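Local coordinates for protein phosphonate monoester hydrolase (Ruegeria pomeroyi, PDB 4UPK) that belongs to the sulfatase family of the alkaline phosphatase clan, hydrolases built round a mixed beta sheet with helices on its faces, at residues V36-I41 / S88-Q93; R63-D68 / G335-T340; V343-H348 / I392-T397; L372-P377 / R413-F418. All coordinates share one frame; numbering follows the deposited sequence.

Contact 1 (V36-I41 / S88-Q93); sequences VLFIII and SILTGQ
I89 presents a single methyl, CG2, to two side chains of the strand at once, and this is the tight part of the contact. CG2 lies 3.7 Å from F38 CZ, arriving at the edge of the phenyl ring near its plane, and 3.8 Å from I40 CD1. F38 stretches out from the strand with CG anti to the backbone N (chi1 -169°), which carries CZ across to the helix. I40 and I89 slide past each other in opposite directions, with I40 CD1 drawing level with the branch methyl CG2 of I89. L90 marks the looser side: its CD2 stands 4.4 Å from F38 CE2, in an oblique position. All four residues are buried, yet the backbones keep well apart, with 9.9 Å between I40 CA and I89 CA, and no hydrogen bond crosses. The far end of 88-93 turns away from the strand. G92 leaves the helix with positive phi, and S88 OG, also bonded to H98 NE2, donates to Q93 O at 3.0 Å, in the carbonyl plane. The F38 ring also stacks with H236 and is touched by L394 and I398. L37 and I41, on the other face of the strand, pack on helix 303-333. A parallel strand covered by helices on both faces is the hallmark of a three-layer alpha/beta/alpha core, the architecture of the alkaline phosphatase clan.

Contact 2 (R63-D68 / G335-T340); sequences RALAQD and GQYDDT
Y337 brings its hydroxyl up to L65 and D68, with OH 3.8 Å from L65 CD1. The two side chains, tyrosine and leucine, cross obliquely, and the ring carbon nearest to L65 CD1 is Y337 CE1, at 4.3 Å. The polar half of the contact is more closely defined. Y337 OH donates to D68 OD2 over 2.6 Å, a short bond that uses the anti lone pair of the carboxylate. Carboxylate and ring are only 7° from coplanar, and OD2 sits at the ring edge, 3.3 Å from CE2. Both side chains are extended, CG anti to the backbone N (chi1 -166° in D68, -179° in Y337), and they come from opposite directions. R375 NE forms a salt bridge with the same OD2, which probably favours the ionised carboxylate, while K332 makes a cation-pi contact with the Y337 ring. A type I turn from Y337 to T340 and a Schellman motif at G335 shape the loop that offers the tyrosine. The contact thus ties the end of helix 60-67 to the connection between helix 303-333 and strand 340-346, with L65 resting on V344 and I373 of strands 340-346 and 372-375, and Y337 on I342.

Contact 3 (V343-H348 / I392-T397); sequences VVTADH and IDLMPT
L394 meets V343 and T345 through aliphatic groups alone; the flat groups of 343-348, the H348 imidazole and the D347 carboxylate, pair with each other farther along 343-348, away from L394. H348 ND1 donates to D347 OD2 at 2.7 Å, the oxygen accepting through its anti lone pair and lying 17° out of the imidazole plane. D347 OD1 makes a salt bridge with R86 NE, so each carboxylate oxygen has a partner. Across the segments, L394 CD2 does most of the touching. It reaches T345 CG2 tip to tip at 3.6 Å, while V343 crosses obliquely, its CG1 4.0 Å from CD2 and 4.1 Å from L394 CG. This is helix-on-sheet packing within an alpha/beta core: helix 394-402 lies over strand 340-346, whose V343 and T345 face it, whereas V344 points its CB the other way. T345 holds its methyl CG2 between the backbone N and carbonyl carbon, and its OG1 anti to the N (chi1 -164°). That rotation gives the methyl to the leucine, while the hydroxyl bonds to P371 O. L372, from the neighbouring strand 372-375, also touches L394.

Contact 4 (L372-P377 / R413-F418); sequences LIIRAP and RSLRPF
L415 CD1 accounts for both apolar contacts across the segments. It meets L372 CD2 tip to tip at 3.7 Å and I374 CD1 at 3.9 Å, the isoleucine crossing the leucine at about a right angle. L372 and I374 are two apart on strand 372-375 and so share a face of the sheet. The extended L372, CG anti to the backbone N (chi1 177°), carries CD2 out to the same methyl. F72 of the adjoining antiparallel strand 70-76 touches L372 and I374 and also F418, while W427 packs on L415. The loop leading into the short helix thus packs on the face of strand 372-375 in the mixed sheet of the alpha/beta core. The hydrogen bonds belong to that loop, and none spans the two segments. S414 makes a capping bond ahead of the weakly bonded helix about 416-418: its OG accepts from R416 N at 3.3 Å with an N-H...O angle of 160°, and OG also bonds to D400 OD2. The backbone of L415 is fixed from helix 394-402, where T397 OG1 accepts from L415 N. As for aromatic contacts, L415 CA lies in the plane of the F418 ring, at its edge.

Overall arrangement
Contacts 1, 3 and 4 all reach the mixed sheet, through strands 35-41, 340-346 and 372-375, which lie side by side in that order. Contacts 1 and 3 are closest, with centres about 5 Å apart, and I39 N probably hydrogen-bonds to V343 O at 2.8 Å; contacts 3 and 4 are about 10 Å apart. Contact 2 lies towards the periphery, about 18 Å from contact 1 and 13 Å from contact 4 between centres. Along the chain, contact 1 closes before contact 3 opens, whereas contacts 1 and 2 interleave, as do 3 and 4. Sequence-distant segments are therefore gathered into one alpha/beta core, with helices 82-91 and 394-402 on a shared face.

Contact 1 (V36-I41 / S88-Q93)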
loop_
_atom_site.group_PDB
_atom_site.type_symbol
_atom_site.label_atom_id
_atom_site.label_comp_id
_atom_site.label_asym_id
_atom_site.label_seq_id
_atom_site.Cartn_x
_atom_site.Cartn_y
_atom_site.Cartn_z
ATOM N N VAL A 36 -2.160 26.398 16.017
ATOM C CA VAL A 36 -2.137 25.408 17.084
ATOM C C VAL A 36 -0.725 25.328 17.675
ATOM O O VAL A 36 0.234 25.031 16.968
ATOM C CB VAL A 36 -2.740 24.015 16.713
ATOM C CG1 VAL A 36 -2.728 23.075 17.927
ATOM C CG2 VAL A 36 -4.163 24.156 16.167
ATOM N N LEU A 37 -0.609 25.637 18.968
ATOM C CA LEU A 37 0.649 25.555 19.698
ATOM C C LEU A 37 0.481 24.486 20.754
ATOM O O LEU A 37 -0.220 24.682 21.750
ATOM C CB LEU A 37 1.103 26.906 20.307
ATOM C CG LEU A 37 2.406 26.865 21.174
ATOM C CD1 LEU A 37 3.623 26.412 20.363
ATOM C CD2 LEU A 37 2.673 28.180 21.824
ATOM N N PHE A 38 1.114 23.339 20.511
ATOM C CA PHE A 38 1.047 22.176 21.376
ATOM C C PHE A 38 2.393 21.941 22.062
ATOM O O PHE A 38 3.351 21.471 21.427
ATOM C CB PHE A 38 0.584 20.956 20.555
ATOM C CG PHE A 38 0.209 19.700 21.309
ATOM C CD1 PHE A 38 0.087 19.706 22.700
ATOM C CD2 PHE A 38 -0.075 18.524 20.627
ATOM C CE1 PHE A 38 -0.264 18.547 23.393
ATOM C CE2 PHE A 38 -0.421 17.366 21.319
ATOM C CZ PHE A 38 -0.533 17.393 22.698
ATOM N N ILE A 39 2.470 22.314 23.370
ATOM C CA ILE A 39 3.686 22.123 24.171
ATOM C C ILE A 39 3.476 20.957 25.125
ATOM O O ILE A 39 2.471 20.924 25.845
ATOM C CB ILE A 39 4.213 23.388 24.948
ATOM C CG1 ILE A 39 4.375 24.605 24.039
ATOM C CG2 ILE A 39 5.553 23.076 25.724
ATOM C CD1 ILE A 39 4.682 25.913 24.822
ATOM N N ILE A 40 4.469 20.040 25.154
ATOM C CA ILE A 40 4.526 18.892 26.041
ATOM C C ILE A 40 5.860 18.928 26.789
ATOM O O ILE A 40 6.936 18.859 26.172
ATOM C CB ILE A 40 4.267 17.508 25.327
ATOM C CG1 ILE A 40 2.879 17.469 24.647
ATOM C CG2 ILE A 40 4.447 16.327 26.324
ATOM C CD1 ILE A 40 2.585 16.226 23.848
ATOM N N ILE A 41 5.773 19.055 28.120
ATOM C CA ILE A 41 6.924 19.047 29.016
ATOM C C ILE A 41 7.020 17.579 29.468
ATOM O O ILE A 41 6.013 17.002 29.848
ATOM C CB ILE A 41 6.740 20.034 30.225
ATOM C CG1 ILE A 41 6.537 21.487 29.759
ATOM C CG2 ILE A 41 7.926 19.958 31.214
ATOM C CD1 ILE A 41 5.911 22.426 30.846
ATOM N N SER A 88 -0.414 7.389 22.982
ATOM C CA SER A 88 -1.788 7.674 23.421
ATOM C C SER A 88 -2.204 9.117 23.205
ATOM O O SER A 88 -3.321 9.362 22.775
ATOM C CB SER A 88 -1.944 7.315 24.900
ATOM O OG SER A 88 -2.159 5.928 25.091
ATOM N N ILE A 89 -1.331 10.071 23.543
ATOM C CA ILE A 89 -1.542 11.516 23.378
ATOM C C ILE A 89 -1.664 11.880 21.894
ATOM O O ILE A 89 -2.587 12.617 21.501
ATOM C CB ILE A 89 -0.414 12.308 24.109
ATOM C CG1 ILE A 89 -0.617 12.214 25.635
ATOM C CG2 ILE A 89 -0.317 13.783 23.645
ATOM C CD1 ILE A 89 0.645 12.617 26.569
ATOM N N LEU A 90 -0.724 11.359 21.078
ATOM C CA LEU A 90 -0.689 11.650 19.653
ATOM C C LEU A 90 -1.706 10.902 18.803
ATOM O O LEU A 90 -1.997 11.365 17.703
ATOM C CB LEU A 90 0.729 11.517 19.078
ATOM C CG LEU A 90 1.831 12.393 19.696
ATOM C CD1 LEU A 90 3.201 11.970 19.207
ATOM C CD2 LEU A 90 1.575 13.877 19.486
ATOM N N THR A 91 -2.253 9.771 19.292
ATOM C CA THR A 91 -3.277 8.986 18.557
ATOM C C THR A 91 -4.684 9.149 19.132
ATOM O O THR A 91 -5.647 8.837 18.435
ATOM C CB THR A 91 -2.944 7.479 18.468
ATOM O OG1 THR A 91 -3.002 6.889 19.772
ATOM C CG2 THR A 91 -1.615 7.187 17.767
ATOM N N GLY A 92 -4.800 9.597 20.385
ATOM C CA GLY A 92 -6.102 9.746 21.034
ATOM C C GLY A 92 -6.739 8.424 21.441
ATOM O O GLY A 92 -7.936 8.379 21.751
ATOM N N GLN A 93 -5.929 7.338 21.484
ATOM C CA GLN A 93 -6.378 5.981 21.827
ATOM C C GLN A 93 -5.720 5.459 23.094
ATOM O O GLN A 93 -4.582 5.812 23.392
ATOM C CB GLN A 93 -6.027 4.984 20.699
ATOM C CG GLN A 93 -6.550 5.322 19.320
ATOM C CD GLN A 93 -6.189 4.271 18.299
ATOM O OE1 GLN A 93 -5.891 3.120 18.611
ATOM N NE2 GLN A 93 -6.274 4.626 17.040
#

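Contact 2 (R63-D68 / G335-T340)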
loop_
_atom_site.group_PDB
_atom_site.type_symbol
_atom_site.label_atom_id
_atom_site.label_comp_id
_atom_site.label_asym_id
_atom_site.label_seq_id
_atom_site.Cartn_x
_atom_site.Cartn_y
_atom_site.Cartn_z
ATOM N N ARG A 63 1.905 29.653 35.366
ATOM C CA ARG A 63 0.856 30.129 36.281
ATOM C C ARG A 63 0.147 31.367 35.720
ATOM O O ARG A 63 -1.052 31.537 35.953
ATOM C CB ARG A 63 1.422 30.379 37.688
ATOM C CG ARG A 63 1.626 29.089 38.464
ATOM C CD ARG A 63 2.433 29.255 39.741
ATOM N NE ARG A 63 2.882 27.955 40.249
ATOM C CZ ARG A 63 3.940 27.764 41.032
ATOM N NH1 ARG A 63 4.681 28.794 41.426
ATOM N NH2 ARG A 63 4.270 26.543 41.420
ATOM N N ALA A 64 0.865 32.197 34.928
ATOM C CA ALA A 64 0.267 33.366 34.278
ATOM C C ALA A 64 -0.657 32.889 33.174
ATOM O O ALA A 64 -1.769 33.409 33.061
ATOM C CB ALA A 64 1.346 34.296 33.717
ATOM N N LEU A 65 -0.232 31.851 32.399
ATOM C CA LEU A 65 -1.060 31.261 31.342
ATOM C C LEU A 65 -2.321 30.636 31.918
ATOM O O LEU A 65 -3.393 30.852 31.364
ATOM C CB LEU A 65 -0.277 30.253 30.488
ATOM C CG LEU A 65 -1.050 29.593 29.328
ATOM C CD1 LEU A 65 -1.289 30.590 28.160
ATOM C CD2 LEU A 65 -0.357 28.330 28.858
ATOM N N ALA A 66 -2.207 29.899 33.048
ATOM C CA ALA A 66 -3.347 29.279 33.742
ATOM C C ALA A 66 -4.365 30.359 34.178
ATOM O O ALA A 66 -5.576 30.151 34.056
ATOM C CB ALA A 66 -2.859 28.496 34.956
ATOM N N GLN A 67 -3.857 31.521 34.643
ATOM C CA GLN A 67 -4.659 32.675 35.061
ATOM C C GLN A 67 -5.444 33.299 33.887
ATOM O O GLN A 67 -6.515 33.867 34.099
ATOM C CB GLN A 67 -3.758 33.724 35.741
ATOM C CG GLN A 67 -4.234 34.164 37.123
ATOM C CD GLN A 67 -4.341 33.013 38.092
ATOM O OE1 GLN A 67 -3.332 32.467 38.545
ATOM N NE2 GLN A 67 -5.569 32.606 38.406
ATOM N N ASP A 68 -4.920 33.160 32.657
ATOM C CA ASP A 68 -5.538 33.677 31.447
ATOM C C ASP A 68 -6.185 32.554 30.605
ATOM O O ASP A 68 -6.526 32.767 29.438
ATOM C CB ASP A 68 -4.478 34.459 30.640
ATOM C CG ASP A 68 -5.033 35.334 29.538
ATOM O OD1 ASP A 68 -6.047 36.027 29.780
ATOM O OD2 ASP A 68 -4.459 35.318 28.426
ATOM N N GLY A 335 1.189 39.457 17.562
ATOM C CA GLY A 335 -0.264 39.574 17.601
ATOM C C GLY A 335 -0.951 38.266 17.244
ATOM O O GLY A 335 -2.025 38.268 16.644
ATOM N N GLN A 336 -0.314 37.137 17.600
ATOM C CA GLN A 336 -0.800 35.790 17.307
ATOM C C GLN A 336 -1.322 35.051 18.544
ATOM O O GLN A 336 -1.871 33.976 18.392
ATOM C CB GLN A 336 0.300 34.958 16.632
ATOM C CG GLN A 336 0.658 35.392 15.206
ATOM C CD GLN A 336 1.718 34.458 14.652
ATOM O OE1 GLN A 336 1.436 33.591 13.818
ATOM N NE2 GLN A 336 2.942 34.546 15.169
ATOM N N TYR A 337 -1.188 35.631 19.745
ATOM C CA TYR A 337 -1.626 35.042 21.003
ATOM C C TYR A 337 -3.138 34.788 21.102
ATOM O O TYR A 337 -3.540 33.687 21.486
ATOM C CB TYR A 337 -1.127 35.900 22.177
ATOM C CG TYR A 337 -1.491 35.398 23.557
ATOM C CD1 TYR A 337 -0.757 34.384 24.168
ATOM C CD2 TYR A 337 -2.519 35.992 24.289
ATOM C CE1 TYR A 337 -1.055 33.954 25.459
ATOM C CE2 TYR A 337 -2.824 35.571 25.583
ATOM C CZ TYR A 337 -2.087 34.554 26.163
ATOM O OH TYR A 337 -2.384 34.141 27.439
ATOM N N ASP A 338 -3.966 35.797 20.798
ATOM C CA ASP A 338 -5.431 35.676 20.894
ATOM C C ASP A 338 -6.044 34.741 19.849
ATOM O O ASP A 338 -7.059 34.136 20.150
ATOM C CB ASP A 338 -6.125 37.052 20.882
ATOM C CG ASP A 338 -5.633 38.060 21.909
ATOM O OD1 ASP A 338 -5.285 37.643 23.039
ATOM O OD2 ASP A 338 -5.682 39.271 21.616
ATOM N N ASP A 339 -5.400 34.576 18.666
ATOM C CA ASP A 339 -5.838 33.719 17.547
ATOM C C ASP A 339 -5.201 32.290 17.547
ATOM O O ASP A 339 -5.204 31.619 16.498
ATOM C CB ASP A 339 -5.519 34.421 16.199
ATOM C CG ASP A 339 -6.354 35.643 15.841
ATOM O OD1 ASP A 339 -7.373 35.906 16.536
ATOM O OD2 ASP A 339 -6.023 36.308 14.839
ATOM N N THR A 340 -4.653 31.837 18.707
ATOM C CA THR A 340 -3.970 30.537 18.826
ATOM C C THR A 340 -4.567 29.618 19.897
ATOM O O THR A 340 -4.785 30.035 21.041
ATOM C CB THR A 340 -2.453 30.762 19.052
ATOM O OG1 THR A 340 -1.949 31.529 17.967
ATOM C CG2 THR A 340 -1.627 29.454 19.171
#

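Contact 3 (V343-H348 / I392-T397)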
loop_
_atom_site.group_PDB
_atom_site.type_symbol
_atom_site.label_atom_id
_atom_site.label_comp_id
_atom_site.label_asym_id
_atom_site.label_seq_id
_atom_site.Cartn_x
_atom_site.Cartn_y
_atom_site.Cartn_z
ATOM N N VAL A 343 -2.041 24.552 23.907
ATOM C CA VAL A 343 -2.209 23.351 24.715
ATOM C C VAL A 343 -0.881 23.085 25.426
ATOM O O VAL A 343 0.149 22.859 24.782
ATOM C CB VAL A 343 -2.714 22.088 23.952
ATOM C CG1 VAL A 343 -2.990 20.946 24.932
ATOM C CG2 VAL A 343 -3.950 22.372 23.104
ATOM N N VAL A 344 -0.910 23.147 26.762
ATOM C CA VAL A 344 0.269 22.882 27.580
ATOM C C VAL A 344 -0.070 21.739 28.530
ATOM O O VAL A 344 -1.062 21.803 29.263
ATOM C CB VAL A 344 0.871 24.121 28.307
ATOM C CG1 VAL A 344 2.178 23.759 29.029
ATOM C CG2 VAL A 344 1.118 25.267 27.329
ATOM N N THR A 345 0.765 20.693 28.502
ATOM C CA THR A 345 0.613 19.518 29.346
ATOM C C THR A 345 1.982 18.851 29.599
ATOM O O THR A 345 3.000 19.292 29.076
ATOM C CB THR A 345 -0.402 18.520 28.661
ATOM O OG1 THR A 345 -0.841 17.549 29.616
ATOM C CG2 THR A 345 0.166 17.840 27.404
ATOM N N ALA A 346 1.974 17.765 30.387
ATOM C CA ALA A 346 3.092 16.856 30.585
ATOM C C ALA A 346 2.606 15.490 30.095
ATOM O O ALA A 346 1.406 15.213 30.155
ATOM C CB ALA A 346 3.515 16.794 32.041
ATOM N N ASP A 347 3.521 14.664 29.574
ATOM C CA ASP A 347 3.227 13.325 29.064
ATOM C C ASP A 347 2.856 12.327 30.188
ATOM O O ASP A 347 1.905 11.565 30.057
ATOM C CB ASP A 347 4.427 12.829 28.255
ATOM C CG ASP A 347 4.186 11.517 27.580
ATOM O OD1 ASP A 347 3.655 11.522 26.459
ATOM O OD2 ASP A 347 4.548 10.484 28.162
ATOM N N HIS A 348 3.604 12.362 31.280
ATOM C CA HIS A 348 3.483 11.527 32.473
ATOM C C HIS A 348 4.116 12.307 33.633
ATOM O O HIS A 348 4.667 13.393 33.446
ATOM C CB HIS A 348 4.230 10.166 32.290
ATOM C CG HIS A 348 5.641 10.330 31.805
ATOM N ND1 HIS A 348 5.947 10.261 30.464
ATOM C CD2 HIS A 348 6.757 10.676 32.487
ATOM C CE1 HIS A 348 7.227 10.579 30.364
ATOM N NE2 HIS A 348 7.764 10.807 31.561
ATOM N N ILE A 392 -5.733 11.212 26.229
ATOM C CA ILE A 392 -6.343 10.878 24.939
ATOM C C ILE A 392 -7.375 11.913 24.473
ATOM O O ILE A 392 -7.784 11.879 23.321
ATOM C CB ILE A 392 -6.918 9.439 24.973
ATOM C CG1 ILE A 392 -8.000 9.280 26.077
ATOM C CG2 ILE A 392 -5.786 8.420 25.105
ATOM C CD1 ILE A 392 -8.900 8.084 25.910
ATOM N N ASP A 393 -7.772 12.845 25.369
ATOM C CA ASP A 393 -8.727 13.923 25.092
ATOM C C ASP A 393 -8.097 15.117 24.361
ATOM O O ASP A 393 -8.817 16.005 23.912
ATOM C CB ASP A 393 -9.361 14.416 26.408
ATOM C CG ASP A 393 -10.165 13.396 27.184
ATOM O OD1 ASP A 393 -10.547 12.344 26.587
ATOM O OD2 ASP A 393 -10.425 13.639 28.378
ATOM N N LEU A 394 -6.764 15.142 24.235
ATOM C CA LEU A 394 -6.071 16.270 23.612
ATOM C C LEU A 394 -6.206 16.318 22.086
ATOM O O LEU A 394 -6.633 17.342 21.551
ATOM C CB LEU A 394 -4.618 16.336 24.099
ATOM C CG LEU A 394 -4.333 17.130 25.388
ATOM C CD1 LEU A 394 -5.123 16.626 26.576
ATOM C CD2 LEU A 394 -2.875 17.038 25.740
ATOM N N MET A 395 -5.897 15.202 21.393
ATOM C CA MET A 395 -6.034 15.086 19.936
ATOM C C MET A 395 -7.470 15.484 19.479
ATOM O O MET A 395 -7.571 16.365 18.625
ATOM C CB MET A 395 -5.607 13.679 19.410
ATOM C CG MET A 395 -6.281 13.284 18.102
ATOM S SD MET A 395 -5.481 11.895 17.327
ATOM C CE MET A 395 -6.240 11.903 15.720
ATOM N N PRO A 396 -8.576 14.910 20.045
ATOM C CA PRO A 396 -9.920 15.316 19.594
ATOM C C PRO A 396 -10.276 16.777 19.870
ATOM O O PRO A 396 -11.054 17.351 19.112
ATOM C CB PRO A 396 -10.855 14.325 20.304
ATOM C CG PRO A 396 -10.099 13.879 21.486
ATOM C CD PRO A 396 -8.667 13.828 21.052
ATOM N N THR A 397 -9.680 17.400 20.908
ATOM C CA THR A 397 -9.898 18.812 21.225
ATOM C C THR A 397 -9.352 19.707 20.082
ATOM O O THR A 397 -10.043 20.624 19.628
ATOM C CB THR A 397 -9.285 19.150 22.577
ATOM O OG1 THR A 397 -9.800 18.269 23.572
ATOM C CG2 THR A 397 -9.537 20.602 22.995
#

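Contact 4 (L372-P377 / R413-F418)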
loop_
_atom_site.group_PDB
_atom_site.type_symbol
_atom_site.label_atom_id
_atom_site.label_comp_id
_atom_site.label_asym_id
_atom_site.label_seq_id
_atom_site.Cartn_x
_atom_site.Cartn_y
_atom_site.Cartn_z
ATOM N N LEU A 372 -2.453 20.417 32.855
ATOM C CA LEU A 372 -3.096 20.688 31.586
ATOM C C LEU A 372 -3.695 22.091 31.572
ATOM O O LEU A 372 -4.561 22.411 32.389
ATOM C CB LEU A 372 -4.146 19.614 31.167
ATOM C CG LEU A 372 -4.906 19.891 29.846
ATOM C CD1 LEU A 372 -3.979 19.935 28.640
ATOM C CD2 LEU A 372 -5.970 18.880 29.608
ATOM N N ILE A 373 -3.204 22.929 30.642
ATOM C CA ILE A 373 -3.671 24.295 30.459
ATOM C C ILE A 373 -4.049 24.408 29.007
ATOM O O ILE A 373 -3.258 24.059 28.122
ATOM C CB ILE A 373 -2.649 25.418 30.870
ATOM C CG1 ILE A 373 -2.042 25.197 32.294
ATOM C CG2 ILE A 373 -3.294 26.817 30.754
ATOM C CD1 ILE A 373 -0.685 25.918 32.557
ATOM N N ILE A 374 -5.273 24.886 28.755
ATOM C CA ILE A 374 -5.734 25.099 27.403
ATOM C C ILE A 374 -6.247 26.519 27.262
ATOM O O ILE A 374 -7.153 26.933 27.988
ATOM C CB ILE A 374 -6.753 24.025 26.896
ATOM C CG1 ILE A 374 -6.138 22.587 26.942
ATOM C CG2 ILE A 374 -7.277 24.391 25.482
ATOM C CD1 ILE A 374 -7.103 21.410 26.533
ATOM N N ARG A 375 -5.654 27.268 26.325
ATOM C CA ARG A 375 -6.121 28.598 25.999
ATOM C C ARG A 375 -6.627 28.580 24.576
ATOM O O ARG A 375 -5.936 28.135 23.660
ATOM C CB ARG A 375 -5.040 29.679 26.156
ATOM C CG ARG A 375 -5.697 31.040 26.341
ATOM C CD ARG A 375 -4.743 32.193 26.244
ATOM N NE ARG A 375 -5.453 33.474 26.324
ATOM C CZ ARG A 375 -6.062 34.077 25.304
ATOM N NH1 ARG A 375 -6.079 33.512 24.102
ATOM N NH2 ARG A 375 -6.679 35.236 25.486
ATOM N N ALA A 376 -7.841 29.069 24.396
ATOM C CA ALA A 376 -8.462 29.168 23.093
ATOM C C ALA A 376 -9.142 30.521 23.020
ATOM O O ALA A 376 -9.689 30.959 24.037
ATOM C CB ALA A 376 -9.491 28.054 22.924
ATOM N N PRO A 377 -9.138 31.210 21.855
ATOM C CA PRO A 377 -9.892 32.484 21.761
ATOM C C PRO A 377 -11.347 32.299 22.207
ATOM O O PRO A 377 -12.019 31.367 21.757
ATOM C CB PRO A 377 -9.810 32.855 20.267
ATOM C CG PRO A 377 -9.296 31.641 19.567
ATOM C CD PRO A 377 -8.508 30.852 20.565
ATOM N N ARG A 413 -12.272 12.135 24.056
ATOM C CA ARG A 413 -13.369 13.047 23.773
ATOM C C ARG A 413 -12.894 14.496 23.896
ATOM O O ARG A 413 -12.106 14.826 24.785
ATOM C CB ARG A 413 -14.545 12.781 24.727
ATOM C CG ARG A 413 -15.248 11.445 24.476
ATOM C CD ARG A 413 -16.409 11.208 25.423
ATOM N NE ARG A 413 -17.457 12.227 25.307
ATOM C CZ ARG A 413 -18.507 12.311 26.119
ATOM N NH1 ARG A 413 -18.675 11.425 27.090
ATOM N NH2 ARG A 413 -19.389 13.285 25.972
ATOM N N SER A 414 -13.376 15.352 22.990
ATOM C CA SER A 414 -13.054 16.777 22.957
ATOM C C SER A 414 -13.344 17.478 24.292
ATOM O O SER A 414 -14.414 17.298 24.884
ATOM C CB SER A 414 -13.817 17.462 21.829
ATOM O OG SER A 414 -13.509 18.843 21.748
ATOM N N LEU A 415 -12.377 18.285 24.749
ATOM C CA LEU A 415 -12.472 19.072 25.973
ATOM C C LEU A 415 -13.067 20.448 25.706
ATOM O O LEU A 415 -13.176 21.252 26.635
ATOM C CB LEU A 415 -11.086 19.222 26.617
ATOM C CG LEU A 415 -10.413 17.952 27.119
ATOM C CD1 LEU A 415 -9.067 18.276 27.722
ATOM C CD2 LEU A 415 -11.277 17.215 28.129
ATOM N N ARG A 416 -13.448 20.723 24.440
ATOM C CA ARG A 416 -14.028 21.991 24.009
ATOM C C ARG A 416 -15.216 22.479 24.856
ATOM O O ARG A 416 -15.160 23.646 25.246
ATOM C CB ARG A 416 -14.324 22.006 22.504
ATOM C CG ARG A 416 -14.118 23.368 21.876
ATOM C CD ARG A 416 -14.363 23.311 20.401
ATOM N NE ARG A 416 -14.502 24.646 19.834
ATOM C CZ ARG A 416 -14.760 24.885 18.555
ATOM N NH1 ARG A 416 -14.896 23.876 17.697
ATOM N NH2 ARG A 416 -14.876 26.131 18.116
ATOM N N PRO A 417 -16.238 21.651 25.242
ATOM C CA PRO A 417 -17.326 22.177 26.121
ATOM C C PRO A 417 -16.845 22.857 27.418
ATOM O O PRO A 417 -17.396 23.889 27.803
ATOM C CB PRO A 417 -18.178 20.929 26.428
ATOM C CG PRO A 417 -17.933 20.032 25.282
ATOM C CD PRO A 417 -16.493 20.233 24.897
ATOM N N PHE A 418 -15.798 22.298 28.058
ATOM C CA PHE A 418 -15.137 22.813 29.269
ATOM C C PHE A 418 -14.499 24.197 29.115
ATOM O O PHE A 418 -14.364 24.907 30.116
ATOM C CB PHE A 418 -14.042 21.831 29.739
ATOM C CG PHE A 418 -14.552 20.474 30.159
ATOM C CD1 PHE A 418 -15.135 20.287 31.411
ATOM C CD2 PHE A 418 -14.407 19.375 29.327
ATOM C CE1 PHE A 418 -15.555 19.023 31.822
ATOM C CE2 PHE A 418 -14.826 18.115 29.738
ATOM C CZ PHE A 418 -15.413 17.949 30.976
#